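Polar amino acid ABC uptake transporter substrate binding protein (Streptococcus thermophilus LMG 18311, PDB 3HV1) probably binds polar amino acids outside the cell and delivers them to an ABC importer, as family 3 extracellular solute-binding proteins do. Local coordinates at residues 52-57 and 228-233; 99-104 and 221-226; 105-110 and 209-214; 182-187 and 245-250. One frame throughout, in Å; residues are numbered along the deposited sequence.

Contact 1 of 4, residues 52-57 and 228-233; sequences NAVFKL and QGFETL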
# COMPACT_ATOMS: atom_id res chain seq x y z
N ASN A 52 -11.62 -17.80 8.53
CA ASN A 52 -12.59 -18.27 9.50
C ASN A 52 -12.63 -17.32 10.68
O ASN A 52 -13.70 -16.99 11.20
CB ASN A 52 -12.25 -19.68 9.99
CG ASN A 52 -12.63 -20.77 9.00
OD1 ASN A 52 -13.37 -20.53 8.04
ND2 ASN A 52 -12.12 -21.97 9.24
N ALA A 53 -11.44 -16.89 11.11
CA ALA A 53 -11.33 -15.99 12.26
C ALA A 53 -11.96 -14.64 11.98
O ALA A 53 -12.63 -14.07 12.85
CB ALA A 53 -9.87 -15.82 12.64
N VAL A 54 -11.74 -14.11 10.78
CA VAL A 54 -12.30 -12.82 10.40
C VAL A 54 -13.83 -12.90 10.38
O VAL A 54 -14.51 -12.04 10.94
CB VAL A 54 -11.80 -12.39 8.99
CG1 VAL A 54 -12.68 -11.26 8.44
CG2 VAL A 54 -10.36 -11.91 9.07
N PHE A 55 -14.37 -13.94 9.78
CA PHE A 55 -15.82 -14.01 9.71
C PHE A 55 -16.50 -14.42 11.00
O PHE A 55 -17.67 -14.11 11.21
CB PHE A 55 -16.23 -14.86 8.51
CG PHE A 55 -15.98 -14.16 7.21
CD1 PHE A 55 -16.71 -13.03 6.87
CD2 PHE A 55 -14.93 -14.55 6.39
CE1 PHE A 55 -16.40 -12.29 5.73
CE2 PHE A 55 -14.61 -13.82 5.24
CZ PHE A 55 -15.35 -12.68 4.91
N LYS A 56 -15.75 -15.05 11.89
CA LYS A 56 -16.31 -15.43 13.18
C LYS A 56 -16.63 -14.14 13.94
O LYS A 56 -17.55 -14.10 14.76
CB LYS A 56 -15.30 -16.26 13.97
CG LYS A 56 -15.83 -16.81 15.29
CD LYS A 56 -14.74 -17.60 16.01
CE LYS A 56 -15.26 -18.28 17.26
NZ LYS A 56 -14.20 -19.11 17.92
N LEU A 57 -15.87 -13.08 13.66
CA LEU A 57 -16.09 -11.79 14.31
C LEU A 57 -17.47 -11.24 14.00
O LEU A 57 -18.06 -10.52 14.80
CB LEU A 57 -15.09 -10.76 13.80
CG LEU A 57 -13.62 -11.02 14.10
CD1 LEU A 57 -12.76 -9.99 13.36
CD2 LEU A 57 -13.41 -10.95 15.60
N GLN A 228 -11.00 -4.42 8.27
CA GLN A 228 -11.21 -4.13 9.69
C GLN A 228 -11.02 -5.40 10.51
O GLN A 228 -10.52 -5.37 11.62
CB GLN A 228 -12.64 -3.60 9.91
CG GLN A 228 -12.89 -2.22 9.31
CD GLN A 228 -14.35 -1.80 9.44
OE1 GLN A 228 -14.96 -1.95 10.50
NE2 GLN A 228 -14.91 -1.26 8.36
N GLY A 229 -11.44 -6.53 9.94
CA GLY A 229 -11.29 -7.80 10.62
C GLY A 229 -9.83 -8.10 10.90
O GLY A 229 -9.47 -8.51 12.01
N PHE A 230 -8.98 -7.91 9.89
CA PHE A 230 -7.54 -8.14 10.08
C PHE A 230 -7.03 -7.31 11.24
O PHE A 230 -6.32 -7.80 12.11
CB PHE A 230 -6.74 -7.73 8.84
CG PHE A 230 -6.99 -8.57 7.62
CD1 PHE A 230 -7.37 -9.90 7.73
CD2 PHE A 230 -6.79 -8.03 6.35
CE1 PHE A 230 -7.55 -10.70 6.59
CE2 PHE A 230 -6.97 -8.82 5.20
CZ PHE A 230 -7.35 -10.15 5.33
N GLU A 231 -7.40 -6.03 11.24
CA GLU A 231 -6.95 -5.13 12.29
C GLU A 231 -7.43 -5.57 13.66
O GLU A 231 -6.68 -5.54 14.63
CB GLU A 231 -7.42 -3.71 12.01
CG GLU A 231 -6.88 -3.12 10.72
CD GLU A 231 -7.24 -1.65 10.58
OE1 GLU A 231 -6.85 -0.85 11.47
OE2 GLU A 231 -7.90 -1.29 9.58
N THR A 232 -8.69 -5.99 13.73
CA THR A 232 -9.26 -6.45 14.98
C THR A 232 -8.53 -7.68 15.52
O THR A 232 -8.24 -7.75 16.71
CB THR A 232 -10.76 -6.76 14.80
OG1 THR A 232 -11.45 -5.57 14.38
CG2 THR A 232 -11.37 -7.23 16.10
N LEU A 233 -8.22 -8.63 14.63
CA LEU A 233 -7.53 -9.85 15.04
C LEU A 233 -6.10 -9.56 15.48
O LEU A 233 -5.58 -10.24 16.36
CB LEU A 233 -7.51 -10.86 13.88
CG LEU A 233 -8.90 -11.33 13.43
CD1 LEU A 233 -8.75 -12.26 12.21
CD2 LEU A 233 -9.58 -12.06 14.57

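Contact 2 of 4, residues 99-104 and 221-226; sequences DFTEPY and TLIKKI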
# COMPACT_ATOMS: atom_id res chain seq x y z
N ASP A 99 -12.04 -6.39 -6.79
CA ASP A 99 -11.51 -5.38 -5.88
C ASP A 99 -10.80 -6.15 -4.77
O ASP A 99 -11.24 -7.22 -4.36
CB ASP A 99 -12.64 -4.53 -5.30
CG ASP A 99 -12.98 -3.34 -6.17
OD1 ASP A 99 -12.32 -3.16 -7.22
OD2 ASP A 99 -13.89 -2.57 -5.80
N PHE A 100 -9.70 -5.59 -4.28
CA PHE A 100 -8.88 -6.26 -3.26
C PHE A 100 -8.87 -5.64 -1.88
O PHE A 100 -9.01 -4.43 -1.73
CB PHE A 100 -7.43 -6.32 -3.74
CG PHE A 100 -7.21 -7.30 -4.85
CD1 PHE A 100 -6.82 -8.61 -4.57
CD2 PHE A 100 -7.38 -6.92 -6.18
CE1 PHE A 100 -6.61 -9.52 -5.59
CE2 PHE A 100 -7.16 -7.83 -7.21
CZ PHE A 100 -6.78 -9.13 -6.91
N THR A 101 -8.68 -6.49 -0.88
CA THR A 101 -8.55 -6.00 0.49
C THR A 101 -7.10 -5.56 0.52
O THR A 101 -6.37 -5.72 -0.46
CB THR A 101 -8.65 -7.12 1.54
OG1 THR A 101 -7.64 -8.10 1.27
CG2 THR A 101 -10.03 -7.77 1.54
N GLU A 102 -6.70 -5.00 1.65
CA GLU A 102 -5.31 -4.61 1.86
C GLU A 102 -4.55 -5.93 1.96
O GLU A 102 -5.16 -6.97 2.22
CB GLU A 102 -5.19 -3.84 3.18
CG GLU A 102 -5.91 -2.51 3.19
CD GLU A 102 -5.48 -1.64 2.03
OE1 GLU A 102 -4.26 -1.53 1.81
OE2 GLU A 102 -6.37 -1.06 1.36
N PRO A 103 -3.23 -5.92 1.74
CA PRO A 103 -2.47 -7.18 1.83
C PRO A 103 -2.31 -7.62 3.28
O PRO A 103 -2.09 -6.79 4.15
CB PRO A 103 -1.14 -6.82 1.18
CG PRO A 103 -0.98 -5.35 1.52
CD PRO A 103 -2.37 -4.82 1.24
N TYR A 104 -2.41 -8.92 3.54
CA TYR A 104 -2.27 -9.40 4.92
C TYR A 104 -0.90 -10.06 5.19
O TYR A 104 -0.53 -10.29 6.34
CB TYR A 104 -3.42 -10.35 5.29
CG TYR A 104 -3.62 -11.53 4.35
CD1 TYR A 104 -2.96 -12.73 4.57
CD2 TYR A 104 -4.45 -11.42 3.23
CE1 TYR A 104 -3.11 -13.81 3.67
CE2 TYR A 104 -4.60 -12.48 2.34
CZ TYR A 104 -3.93 -13.67 2.57
OH TYR A 104 -4.06 -14.71 1.68
N THR A 221 -18.43 -3.00 0.79
CA THR A 221 -18.55 -3.14 2.23
C THR A 221 -17.84 -4.38 2.75
O THR A 221 -17.21 -4.35 3.80
CB THR A 221 -20.02 -3.20 2.67
OG1 THR A 221 -20.73 -2.10 2.10
CG2 THR A 221 -20.13 -3.13 4.19
N LEU A 222 -17.96 -5.47 2.01
CA LEU A 222 -17.33 -6.72 2.39
C LEU A 222 -15.82 -6.53 2.49
O LEU A 222 -15.18 -7.00 3.43
CB LEU A 222 -17.65 -7.80 1.36
CG LEU A 222 -16.89 -9.11 1.48
CD1 LEU A 222 -17.22 -9.83 2.79
CD2 LEU A 222 -17.26 -9.98 0.29
N ILE A 223 -15.25 -5.83 1.51
CA ILE A 223 -13.81 -5.57 1.50
C ILE A 223 -13.40 -4.80 2.76
O ILE A 223 -12.41 -5.13 3.41
CB ILE A 223 -13.39 -4.76 0.24
CG1 ILE A 223 -13.56 -5.63 -1.01
CG2 ILE A 223 -11.96 -4.25 0.38
CD1 ILE A 223 -12.71 -6.90 -1.02
N LYS A 224 -14.16 -3.77 3.11
CA LYS A 224 -13.87 -2.96 4.29
C LYS A 224 -13.96 -3.77 5.58
O LYS A 224 -13.15 -3.60 6.49
CB LYS A 224 -14.83 -1.77 4.38
CG LYS A 224 -14.66 -0.74 3.28
CD LYS A 224 -15.60 0.44 3.48
CE LYS A 224 -15.39 1.48 2.38
NZ LYS A 224 -16.25 2.70 2.57
N LYS A 225 -14.96 -4.64 5.64
CA LYS A 225 -15.19 -5.48 6.80
C LYS A 225 -14.05 -6.48 6.97
O LYS A 225 -13.72 -6.87 8.09
CB LYS A 225 -16.53 -6.21 6.68
CG LYS A 225 -17.74 -5.29 6.68
CD LYS A 225 -17.88 -4.55 8.01
CE LYS A 225 -19.05 -3.58 7.96
NZ LYS A 225 -19.23 -2.88 9.26
N ILE A 226 -13.45 -6.89 5.87
CA ILE A 226 -12.34 -7.82 5.98
C ILE A 226 -11.13 -7.04 6.49
O ILE A 226 -10.47 -7.47 7.44
CB ILE A 226 -12.03 -8.50 4.64
CG1 ILE A 226 -13.20 -9.42 4.26
CG2 ILE A 226 -10.74 -9.30 4.75
CD1 ILE A 226 -13.13 -9.96 2.84

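Contact 3 of 4, residues 105-110 and 209-214; sequences MVNEQV and ESFAVG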
# COMPACT_ATOMS: atom_id res chain seq x y z
N MSE A 105 -0.15 -10.36 4.13
CA MSE A 105 1.17 -10.94 4.30
C MSE A 105 1.99 -10.89 3.02
O MSE A 105 1.43 -10.86 1.91
CB MSE A 105 1.09 -12.38 4.84
CG MSE A 105 1.24 -13.51 3.80
SE MSE A 105 1.62 -15.25 4.54
CE MSE A 105 3.55 -15.14 4.62
N VAL A 106 3.30 -10.87 3.17
CA VAL A 106 4.18 -10.82 2.02
C VAL A 106 4.93 -12.12 1.84
O VAL A 106 5.48 -12.67 2.78
CB VAL A 106 5.22 -9.69 2.12
CG1 VAL A 106 6.20 -9.77 0.95
CG2 VAL A 106 4.52 -8.35 2.12
N ASN A 107 4.92 -12.62 0.61
CA ASN A 107 5.65 -13.83 0.31
C ASN A 107 6.78 -13.41 -0.60
O ASN A 107 6.61 -12.57 -1.49
CB ASN A 107 4.77 -14.85 -0.40
CG ASN A 107 5.54 -16.10 -0.75
OD1 ASN A 107 6.34 -16.59 0.06
ND2 ASN A 107 5.32 -16.62 -1.95
N GLU A 108 7.95 -13.98 -0.37
CA GLU A 108 9.12 -13.65 -1.16
C GLU A 108 10.14 -14.76 -0.98
O GLU A 108 10.00 -15.59 -0.09
CB GLU A 108 9.73 -12.32 -0.68
CG GLU A 108 10.36 -12.41 0.70
CD GLU A 108 10.89 -11.08 1.19
OE1 GLU A 108 11.56 -10.38 0.41
OE2 GLU A 108 10.63 -10.74 2.36
N GLN A 109 11.15 -14.78 -1.84
CA GLN A 109 12.19 -15.79 -1.73
C GLN A 109 13.01 -15.47 -0.49
O GLN A 109 13.34 -14.31 -0.23
CB GLN A 109 13.11 -15.74 -2.95
CG GLN A 109 12.42 -16.10 -4.24
CD GLN A 109 11.72 -17.43 -4.15
OE1 GLN A 109 12.32 -18.44 -3.79
NE2 GLN A 109 10.43 -17.45 -4.47
N VAL A 110 13.31 -16.51 0.30
CA VAL A 110 14.13 -16.34 1.49
C VAL A 110 15.32 -17.27 1.36
O VAL A 110 15.22 -18.33 0.73
CB VAL A 110 13.37 -16.69 2.79
CG1 VAL A 110 12.25 -15.68 3.03
CG2 VAL A 110 12.83 -18.11 2.71
N GLU A 209 5.71 -10.73 -3.48
CA GLU A 209 4.31 -10.55 -3.82
C GLU A 209 3.55 -10.37 -2.51
O GLU A 209 3.99 -10.84 -1.46
CB GLU A 209 3.80 -11.79 -4.56
CG GLU A 209 3.73 -13.05 -3.72
CD GLU A 209 3.52 -14.30 -4.55
OE1 GLU A 209 2.75 -14.25 -5.53
OE2 GLU A 209 4.10 -15.35 -4.21
N SER A 210 2.42 -9.67 -2.57
CA SER A 210 1.62 -9.46 -1.37
C SER A 210 0.27 -10.17 -1.52
O SER A 210 -0.45 -9.96 -2.49
CB SER A 210 1.39 -7.96 -1.15
OG SER A 210 2.61 -7.28 -0.96
N PHE A 211 -0.05 -11.03 -0.55
CA PHE A 211 -1.30 -11.76 -0.57
C PHE A 211 -2.43 -10.86 -0.10
O PHE A 211 -2.29 -10.15 0.89
CB PHE A 211 -1.25 -13.00 0.33
CG PHE A 211 -0.28 -14.06 -0.13
CD1 PHE A 211 0.01 -14.23 -1.47
CD2 PHE A 211 0.29 -14.94 0.79
CE1 PHE A 211 0.84 -15.26 -1.91
CE2 PHE A 211 1.13 -15.98 0.37
CZ PHE A 211 1.40 -16.13 -0.99
N ALA A 212 -3.54 -10.89 -0.82
CA ALA A 212 -4.71 -10.10 -0.47
C ALA A 212 -5.93 -10.90 -0.92
O ALA A 212 -5.80 -11.86 -1.67
CB ALA A 212 -4.66 -8.72 -1.17
N VAL A 213 -7.10 -10.50 -0.44
CA VAL A 213 -8.34 -11.19 -0.77
C VAL A 213 -9.11 -10.47 -1.88
O VAL A 213 -9.23 -9.25 -1.84
CB VAL A 213 -9.26 -11.28 0.47
CG1 VAL A 213 -10.46 -12.17 0.18
CG2 VAL A 213 -8.47 -11.82 1.65
N GLY A 214 -9.62 -11.22 -2.85
CA GLY A 214 -10.37 -10.63 -3.94
C GLY A 214 -11.87 -10.86 -3.81
O GLY A 214 -12.29 -11.93 -3.39

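Contact 4 of 4, residues 182-187 and 245-250; sequences DRVYAN and KWFGED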
# COMPACT_ATOMS: atom_id res chain seq x y z
N ASP A 182 10.52 -20.14 -1.31
CA ASP A 182 9.47 -19.20 -0.91
C ASP A 182 9.34 -19.15 0.61
O ASP A 182 9.37 -20.18 1.27
CB ASP A 182 8.10 -19.60 -1.47
CG ASP A 182 8.00 -19.45 -2.98
OD1 ASP A 182 7.02 -18.81 -3.43
OD2 ASP A 182 8.86 -19.96 -3.71
N ARG A 183 9.15 -17.95 1.14
CA ARG A 183 8.97 -17.75 2.56
C ARG A 183 7.85 -18.68 3.06
O ARG A 183 8.02 -19.38 4.05
CB ARG A 183 8.58 -16.31 2.84
CG ARG A 183 8.39 -15.98 4.31
CD ARG A 183 7.68 -14.65 4.47
NE ARG A 183 7.68 -14.22 5.87
CZ ARG A 183 7.07 -13.12 6.30
NH1 ARG A 183 6.41 -12.35 5.44
NH2 ARG A 183 7.13 -12.79 7.58
N VAL A 184 6.70 -18.69 2.37
CA VAL A 184 5.60 -19.55 2.82
C VAL A 184 5.98 -21.02 3.01
O VAL A 184 5.45 -21.69 3.90
CB VAL A 184 4.35 -19.52 1.87
CG1 VAL A 184 3.59 -18.21 2.04
CG2 VAL A 184 4.77 -19.74 0.42
N TYR A 185 6.90 -21.53 2.19
CA TYR A 185 7.32 -22.93 2.33
C TYR A 185 8.38 -23.08 3.41
O TYR A 185 8.34 -24.02 4.21
CB TYR A 185 7.87 -23.46 1.00
CG TYR A 185 6.88 -23.42 -0.14
CD1 TYR A 185 5.58 -23.90 0.03
CD2 TYR A 185 7.24 -22.88 -1.37
CE1 TYR A 185 4.66 -23.85 -1.02
CE2 TYR A 185 6.32 -22.82 -2.42
CZ TYR A 185 5.03 -23.31 -2.24
OH TYR A 185 4.11 -23.22 -3.26
N ALA A 186 9.35 -22.18 3.40
CA ALA A 186 10.43 -22.23 4.39
C ALA A 186 9.86 -22.23 5.80
O ALA A 186 10.11 -23.15 6.59
CB ALA A 186 11.37 -21.03 4.21
N ASN A 187 9.08 -21.21 6.13
CA ASN A 187 8.51 -21.11 7.47
C ASN A 187 7.53 -22.22 7.81
O ASN A 187 7.52 -22.72 8.94
CB ASN A 187 7.86 -19.75 7.66
CG ASN A 187 8.87 -18.66 7.94
OD1 ASN A 187 9.13 -18.31 9.10
ND2 ASN A 187 9.47 -18.13 6.89
N LYS A 245 1.13 -20.33 14.41
CA LYS A 245 0.78 -21.73 14.19
C LYS A 245 1.29 -22.25 12.85
O LYS A 245 1.86 -23.35 12.75
CB LYS A 245 -0.74 -21.91 14.23
CG LYS A 245 -1.21 -23.27 13.73
CD LYS A 245 -2.73 -23.35 13.65
CE LYS A 245 -3.19 -24.64 13.00
NZ LYS A 245 -4.69 -24.68 12.87
N TRP A 246 1.11 -21.44 11.81
CA TRP A 246 1.51 -21.84 10.47
C TRP A 246 2.95 -21.54 10.06
O TRP A 246 3.58 -22.36 9.39
CB TRP A 246 0.55 -21.22 9.45
CG TRP A 246 -0.80 -21.84 9.52
CD1 TRP A 246 -1.88 -21.41 10.24
CD2 TRP A 246 -1.17 -23.10 8.96
NE1 TRP A 246 -2.90 -22.33 10.17
CE2 TRP A 246 -2.49 -23.38 9.39
CE3 TRP A 246 -0.51 -24.03 8.14
CZ2 TRP A 246 -3.16 -24.55 9.02
CZ3 TRP A 246 -1.18 -25.18 7.77
CH2 TRP A 246 -2.49 -25.44 8.21
N PHE A 247 3.46 -20.38 10.48
CA PHE A 247 4.80 -19.96 10.09
C PHE A 247 5.85 -19.78 11.19
O PHE A 247 7.01 -19.54 10.88
CB PHE A 247 4.68 -18.65 9.29
CG PHE A 247 3.73 -18.74 8.13
CD1 PHE A 247 3.96 -19.65 7.09
CD2 PHE A 247 2.58 -17.95 8.08
CE1 PHE A 247 3.06 -19.76 6.02
CE2 PHE A 247 1.67 -18.06 7.02
CZ PHE A 247 1.92 -18.97 5.99
N GLY A 248 5.46 -19.87 12.45
CA GLY A 248 6.44 -19.71 13.52
C GLY A 248 6.92 -18.29 13.71
O GLY A 248 7.90 -18.04 14.41
N GLU A 249 6.23 -17.34 13.07
CA GLU A 249 6.56 -15.94 13.20
C GLU A 249 5.34 -15.10 12.81
O GLU A 249 4.35 -15.63 12.31
CB GLU A 249 7.78 -15.56 12.35
CG GLU A 249 7.56 -15.47 10.86
CD GLU A 249 8.83 -15.00 10.13
OE1 GLU A 249 9.83 -15.74 10.13
OE2 GLU A 249 8.82 -13.88 9.57
N ASP A 250 5.42 -13.80 13.08
CA ASP A 250 4.34 -12.86 12.79
C ASP A 250 4.51 -12.30 11.36
O ASP A 250 5.43 -11.52 11.10
CB ASP A 250 4.39 -11.72 13.81
CG ASP A 250 3.33 -10.66 13.58
OD1 ASP A 250 2.51 -10.83 12.66
OD2 ASP A 250 3.33 -9.66 14.34
O HOH W 1 10.12 -15.46 7.23

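Contact 1 of 4, residues 52-57 and 228-233
L233, on the helix of residues 228-233, reaches across to the C-terminal part of helix 46-56, and its path takes in three residues opposite. CB leaves the backbone toward the other helix, and CG lies anti to the carbonyl carbon (chi1 -62°), 4.1 Å from L57 CD1. There the chain forks. CD1 of L233 carries the chain on, anti to CA, and presses against V54 CG2 at 3.5 Å, with A53 CB on the same methyl at 3.8 Å. The other branch, CD2, meets L57 CD1 at 4.0 Å, the two leucines crossing obliquely. A branched apolar tip thus serves three partners at once, and a small alanine leaves room for it.

The axes of segments 52-56 and 228-233 approach to 9.2 Å at 97°, nearly perpendicular, and the backbones come nearest at V54 and G229, whose CA atoms are 5.1 Å apart. Glycine suits this crossing because V54 CG1 crowds the place where a beta carbon would stand. V54 CG2 also lies obliquely against the F230 ring, 3.8 Å from CD1. At the exposed margin, T232 turns its OG1 back to the Q228 carbonyl, which also accepts T232 N, and leaves its carbon atoms for L57.

L50, one turn earlier on helix 46-56, touches both F230 and L233; helix 238-247 adds F239 against L233 and I242 against A53, while strand 61-66 underlies N52 and F55 through V62.

Contact 2 of 4, residues 99-104 and 221-226
One methyl, T101 CG2, lies between two isoleucines at the centre of this buried contact and touches both. It meets I226 CG2 at 3.6 Å, the two side chains crossing at about a right angle, and lies 3.8 Å from I223 CD1. I223 spreads its two branches along the backbone of residues 99-101: CG2 rests 3.6 Å from F100 O, and CD1, bent round by chi2 of -61°, reaches D99 O at 3.7 Å. A beta-branched isoleucine suits this place, since it offers one methyl near its own helix and another farther out.

This is one helix of an alpha/beta lobe packing on strand 99-100 and the loop after it, as in type II solute-binding proteins, with I223 and I226, three residues apart, on the same side of helix 220-236.

The rotation of T101 sets the methyl in place. Its OG1 stands between the backbone N and the carbonyl carbon (chi1 57°) and donates to E102 O at 2.9 Å, from above the carbonyl plane; the same hydroxyl receives V213 N of the neighbouring strand. Threonine therefore turns its hydroxyl to the loop and strand and its methyl to the helix. Farther out, N227 OD1, one residue beyond 221-226, takes the E102 N-H, and D99 forms a salt bridge with K217. K224, pointing away from residues 99-104, makes its salt bridge to D70 of the second subunit.

Contact 3 of 4, residues 105-110 and 209-214
N107 and E209 are joined by three hydrogen bonds, two of backbone and one of side chain. E209 N meets N107 O at 2.9 Å and almost straight (174°), while N107 N returns a bond to E209 O, closing an antiparallel hydrogen-bonded pair. Beside it the side chains run the same way: N107 ND2 donates to E209 OE2 at 2.9 Å on the anti lone pair, and amide and carboxylate are nearly coplanar. Asparagine suits the spot because it serves both signs. ND2 also bonds D182 OD1, and OD1 accepts V184 N, fixing the amide's rotation; the two carboxylates may polarise its N-H groups.

F211 N binds M105 O at 2.9 Å, nearly along the C=O axis. On the sheet face they share, M105 and N107 both lie obliquely to the same side of the F211 ring, CZ being 3.7 Å from N107 CB and CD2 3.5 Å from M105 CG. The selenium of M105, a selenomethionine, sits at the ring's edge, 5.2 Å from its centroid, a Met-aromatic contact. V106 and S210, a non-hydrogen-bonded pair, occupy the other face.

Two antiparallel strands passing between the lobes are typical of the hinge in type II solute-binding proteins, a role these segments probably have.

Contact 4 of 4, residues 182-187 and 245-250
R183 and E249 face each other between the two lobes of a type II solute-binding fold, R183 on the first turn of helix 183-192 and E249 just after helix 238-247. The arginine is extended from CG to NE, with CG anti to the backbone N, so its guanidinium reaches over to the glutamate. NH2 donates within its own plane to E249 OE2 at 2.8 Å (161°), a salt bridge. The two flat groups are turned 70° apart, so the oxygen is met from above the carboxylate plane. NH1 is held by V106 O, and a long side chain with several N-H groups suits this double duty.

Next to the ion pair, N187 and F247 pack shoulder to shoulder, CB to CB at 3.7 Å. The phenylalanine ring turns its edge to the helix, CE1 3.7 Å from V184 O, while W246 CB covers one of its faces. G248 ends the helix with positive phi (73°), a conformation easy for a residue without CB, and the chain then swings E249 toward R183.

A water bridges the same two side chains, accepting from R183 NE at 3.1 Å and donating weakly to E249 OE1 at 2.9 Å.

Overall arrangement
From the N terminus, helix 46-56 opens the first loop, which contact 1 closes when the chain reaches residues 228-233. Within that span lies contact 2, from 99-104 to 221-226, and within it again contact 3, from 105-110 to 209-214. Contact 4 breaks this nesting: it starts at 182-187, inside all three, and ends at 245-250, beyond them, so it crosses each. Contacts 1 and 2 share helix 220-236, and both lie within the lobe built from both ends of the chain. Contact 3 pairs the strands leading to and from the other lobe, and contact 4 joins the lobes beside them, where a probable backbone hydrogen bond runs from R183 N to E108 O.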